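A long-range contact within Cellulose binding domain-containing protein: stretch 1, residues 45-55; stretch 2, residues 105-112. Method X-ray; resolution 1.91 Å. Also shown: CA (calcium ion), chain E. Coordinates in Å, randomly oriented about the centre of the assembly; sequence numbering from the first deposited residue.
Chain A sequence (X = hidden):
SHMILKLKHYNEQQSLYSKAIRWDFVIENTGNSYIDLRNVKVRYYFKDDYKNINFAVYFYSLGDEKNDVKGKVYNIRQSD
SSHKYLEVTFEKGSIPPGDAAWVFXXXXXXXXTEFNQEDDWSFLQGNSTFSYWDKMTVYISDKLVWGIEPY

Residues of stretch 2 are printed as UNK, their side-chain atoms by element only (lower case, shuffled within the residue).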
# COMPACT_ATOMS: atom_id res chain seq x y z
N TYR A 45 -2.52 -8.75 10.29
CA TYR A 45 -3.57 -9.68 9.87
C TYR A 45 -3.14 -11.10 10.04
O TYR A 45 -2.03 -11.48 9.60
CB TYR A 45 -3.86 -9.48 8.40
CG TYR A 45 -4.39 -8.10 8.16
CD1 TYR A 45 -5.76 -7.85 8.23
CD2 TYR A 45 -3.52 -7.06 7.85
CE1 TYR A 45 -6.25 -6.61 8.06
CE2 TYR A 45 -4.02 -5.76 7.61
CZ TYR A 45 -5.37 -5.56 7.74
OH TYR A 45 -5.90 -4.31 7.55
N PHE A 46 -4.02 -11.91 10.65
CA PHE A 46 -3.71 -13.32 10.84
C PHE A 46 -4.97 -14.17 10.79
O PHE A 46 -6.12 -13.66 10.87
CB PHE A 46 -2.92 -13.51 12.14
CG PHE A 46 -3.72 -13.21 13.38
CD1 PHE A 46 -3.91 -11.88 13.83
CD2 PHE A 46 -4.25 -14.27 14.15
CE1 PHE A 46 -4.63 -11.59 15.01
CE2 PHE A 46 -4.98 -13.98 15.35
CZ PHE A 46 -5.19 -12.66 15.76
N LYS A 47 -4.77 -15.46 10.57
CA LYS A 47 -5.91 -16.38 10.50
C LYS A 47 -5.77 -17.32 11.69
O LYS A 47 -4.80 -18.04 11.80
CB LYS A 47 -5.83 -17.18 9.20
CG LYS A 47 -7.05 -18.10 8.96
CD LYS A 47 -6.90 -18.79 7.58
CE LYS A 47 -8.16 -19.59 7.17
NZ LYS A 47 -8.40 -20.70 8.09
N ASP A 48 -6.75 -17.35 12.59
CA ASP A 48 -6.65 -18.24 13.73
C ASP A 48 -8.02 -18.33 14.38
O ASP A 48 -8.79 -17.38 14.34
CB ASP A 48 -5.63 -17.69 14.72
CG ASP A 48 -5.28 -18.71 15.79
OD1 ASP A 48 -4.54 -19.67 15.47
OD2 ASP A 48 -5.77 -18.54 16.94
N ASP A 49 -8.34 -19.47 14.95
CA ASP A 49 -9.71 -19.68 15.46
C ASP A 49 -9.79 -19.79 16.99
O ASP A 49 -10.82 -20.21 17.54
CB ASP A 49 -10.29 -20.91 14.77
CG ASP A 49 -11.53 -20.57 13.91
OD1 ASP A 49 -12.16 -19.47 14.09
OD2 ASP A 49 -11.91 -21.43 13.09
N TYR A 50 -8.71 -19.39 17.69
CA TYR A 50 -8.74 -19.38 19.15
C TYR A 50 -9.30 -18.00 19.62
O TYR A 50 -8.71 -16.97 19.33
CB TYR A 50 -7.33 -19.62 19.75
CG TYR A 50 -7.43 -19.91 21.23
CD1 TYR A 50 -7.89 -21.15 21.67
CD2 TYR A 50 -7.11 -18.95 22.17
CE1 TYR A 50 -8.04 -21.43 23.00
CE2 TYR A 50 -7.22 -19.21 23.53
CZ TYR A 50 -7.70 -20.45 23.93
OH TYR A 50 -7.84 -20.74 25.25
N LYS A 51 -10.38 -17.99 20.39
CA LYS A 51 -11.06 -16.74 20.73
C LYS A 51 -10.26 -15.80 21.69
O LYS A 51 -10.18 -14.58 21.45
CB LYS A 51 -12.46 -17.01 21.26
CG LYS A 51 -13.21 -15.78 21.82
CD LYS A 51 -13.57 -14.73 20.75
CE LYS A 51 -14.38 -15.30 19.55
NZ LYS A 51 -14.08 -14.51 18.27
N ASN A 52 -9.57 -16.36 22.67
CA ASN A 52 -8.93 -15.57 23.75
C ASN A 52 -7.42 -15.33 23.49
O ASN A 52 -6.57 -16.14 23.87
CB ASN A 52 -9.11 -16.31 25.06
CG ASN A 52 -8.74 -15.45 26.27
OD1 ASN A 52 -8.32 -14.28 26.12
ND2 ASN A 52 -8.89 -16.02 27.47
N ILE A 53 -7.12 -14.23 22.82
CA ILE A 53 -5.75 -13.88 22.48
C ILE A 53 -5.22 -12.82 23.48
O ILE A 53 -5.90 -11.86 23.81
CB ILE A 53 -5.72 -13.29 21.09
CG1 ILE A 53 -6.24 -14.31 20.07
CG2 ILE A 53 -4.28 -12.81 20.70
CD1 ILE A 53 -5.40 -15.59 20.02
N ASN A 54 -4.02 -13.01 24.01
CA ASN A 54 -3.43 -12.07 24.94
C ASN A 54 -2.40 -11.19 24.20
O ASN A 54 -1.79 -11.63 23.22
CB ASN A 54 -2.81 -12.83 26.11
CG ASN A 54 -3.88 -13.51 26.97
OD1 ASN A 54 -5.01 -13.04 27.04
ND2 ASN A 54 -3.53 -14.62 27.57
N PHE A 55 -2.22 -9.97 24.65
CA PHE A 55 -1.43 -8.98 23.92
C PHE A 55 -0.34 -8.51 24.89
O PHE A 55 -0.64 -8.22 26.05
CB PHE A 55 -2.37 -7.82 23.58
CG PHE A 55 -1.67 -6.62 23.01
CD1 PHE A 55 -1.23 -6.65 21.71
CD2 PHE A 55 -1.55 -5.44 23.76
CE1 PHE A 55 -0.60 -5.55 21.14
CE2 PHE A 55 -0.95 -4.31 23.21
CZ PHE A 55 -0.48 -4.37 21.86
N UNK A 105 6.24 -6.32 20.39
CA UNK A 105 5.44 -7.11 21.32
C UNK A 105 4.93 -8.35 20.64
O UNK A 105 5.33 -8.66 19.52
N UNK A 106 4.03 -9.05 21.33
CA UNK A 106 3.58 -10.34 20.89
C UNK A 106 2.07 -10.47 21.10
O UNK A 106 1.46 -9.74 21.93
c UNK A 106 4.33 -11.45 21.70
N UNK A 107 1.46 -11.42 20.39
CA UNK A 107 0.20 -11.99 20.87
C UNK A 107 0.36 -13.52 21.07
O UNK A 107 1.17 -14.15 20.38
c UNK A 107 -0.96 -11.76 19.86
c UNK A 107 -1.75 -12.22 17.43
c UNK A 107 -1.39 -10.29 19.87
c UNK A 107 -0.58 -12.27 18.46
N UNK A 108 -0.39 -14.08 22.01
CA UNK A 108 -0.28 -15.50 22.35
C UNK A 108 -1.72 -15.95 22.58
O UNK A 108 -2.58 -15.12 22.87
o UNK A 108 -0.03 -14.78 24.69
c UNK A 108 0.53 -15.66 23.69
c UNK A 108 2.01 -15.26 23.47
N UNK A 109 -1.99 -17.24 22.43
CA UNK A 109 -3.27 -17.79 22.85
C UNK A 109 -3.22 -17.90 24.36
O UNK A 109 -2.19 -18.32 24.95
n UNK A 109 -4.14 -20.73 18.92
n UNK A 109 -4.55 -23.00 19.08
c UNK A 109 -4.53 -21.87 18.36
n UNK A 109 -4.91 -21.90 17.06
c UNK A 109 -3.78 -20.64 20.33
c UNK A 109 -3.49 -19.19 22.26
c UNK A 109 -3.56 -19.19 20.74
N UNK A 110 -4.34 -17.59 25.00
CA UNK A 110 -4.42 -17.68 26.45
C UNK A 110 -4.12 -19.08 26.95
O UNK A 110 -3.67 -19.25 28.09
c UNK A 110 -5.81 -17.28 26.92
o UNK A 110 -5.25 -16.27 29.03
c UNK A 110 -5.89 -17.17 28.43
o UNK A 110 -6.59 -17.98 29.03
N UNK A 111 -4.38 -20.11 26.14
CA UNK A 111 -3.97 -21.44 26.62
C UNK A 111 -2.55 -21.86 26.23
O UNK A 111 -2.17 -23.00 26.45
o UNK A 111 -5.63 -23.71 24.25
c UNK A 111 -4.96 -22.52 26.19
c UNK A 111 -4.95 -22.75 24.66
o UNK A 111 -4.24 -22.03 23.90
N UNK A 112 -1.79 -20.96 25.60
CA UNK A 112 -0.40 -21.26 25.24
C UNK A 112 -0.25 -22.37 24.20
O UNK A 112 0.84 -22.89 24.00
c UNK A 112 1.45 -19.33 27.14
c UNK A 112 2.90 -16.95 27.31
n UNK A 112 0.32 -18.93 29.06
c UNK A 112 1.27 -18.41 28.22
c UNK A 112 2.37 -19.04 26.13
c UNK A 112 1.99 -17.22 28.31
c UNK A 112 0.41 -21.60 26.50
c UNK A 112 -0.11 -20.15 28.56
c UNK A 112 3.09 -17.86 26.22
c UNK A 112 0.57 -20.43 27.38
CA CA E . -2.77 -18.91 11.38
O HOH W 1 -3.03 -20.23 13.47
O HOH W 2 -6.91 -14.01 29.31
O HOH W 3 -0.97 -16.10 26.94
O HOH W 4 -1.94 -17.57 13.15
O HOH W 5 -4.34 -20.90 10.79

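Position 105 has backbone atoms and nothing beyond CA. An ideal CB here would lie 5.0 Å from Phe 55 CE1. It is Gly 105.

Position 106 carries one carbon, its CB. The CB points sideways and stays clear of stretch 1, but the backbone O receives a CA-H...O contact from Phe 55 CA at 3.6 Å. That is Ala 106.

Position 107 has four carbons. The first forks, and one arm is two carbons long. The end of the long arm sits over a face of the Phe 46 ring, 3.8 Å from Phe 46 CE1, a CH-pi contact. The CB lies 3.6 Å from Ile 53 CG2. The short arm meets the edge of the Phe 55 ring, 4.1 Å from Phe 55 CD1. This is Ile 107.

Position 108 has one carbon bearing an oxygen and a carbon. The oxygen is 3.7 Å from Asn 54 CB. The shape is that of valine too, but one arm is oxygen, so it is Thr 108. Thr 108 OG1 is 2.8 Å from the O of water 3. That water accepts a hydrogen bond from Asn 54 ND2, with 3.0 Å between Asn 54 ND2 and the water O.

Position 109 has three carbons, a nitrogen, then a carbon with two more nitrogens. One end nitrogen donates to Asp 48 OD1 at 2.8 Å in a salt bridge. The nitrogen within the chain adds a weak bond to Asp 48 OD2 at 3.4 Å. Tyr 50 CB covers one face of the group, 3.5 Å from that same chain nitrogen. This guanidinium identifies Arg 109.

Position 110 has two carbons, the second with two oxygens. One oxygen accepts from Asn 54 ND2 at 2.8 Å, and the backbone N donates to Asn 52 O at 2.9 Å. It is Asp 110.

Position 111 has the same atoms. Its CB is 3.5 Å from Tyr 50 OH, and one oxygen lies over one face of the Tyr 50 ring. It is Asp 111.

Position 112 has one carbon, then fused five- and six-membered rings with eight carbons and one nitrogen. Its CA-to-CB bond points away from stretch 1, though the end of the side chain comes nearer; it makes no contact. It is Trp 112. Its N donates to Arg 109 O at 2.7 Å, within a type I turn.

The contact is an antiparallel strand pairing. Asn 54 N donates to Thr 108 O at 2.8 Å, and Thr 108 N to Asn 54 O at 3.1 Å. Ile 53, Phe 55, Ile 107 and Arg 109 share one sheet face; Asn 54 and Thr 108 take the other. Apolar packing and the salt bridge reinforce the backbone pairing.

Stretch 2, residues 105-112: GAITRDDW
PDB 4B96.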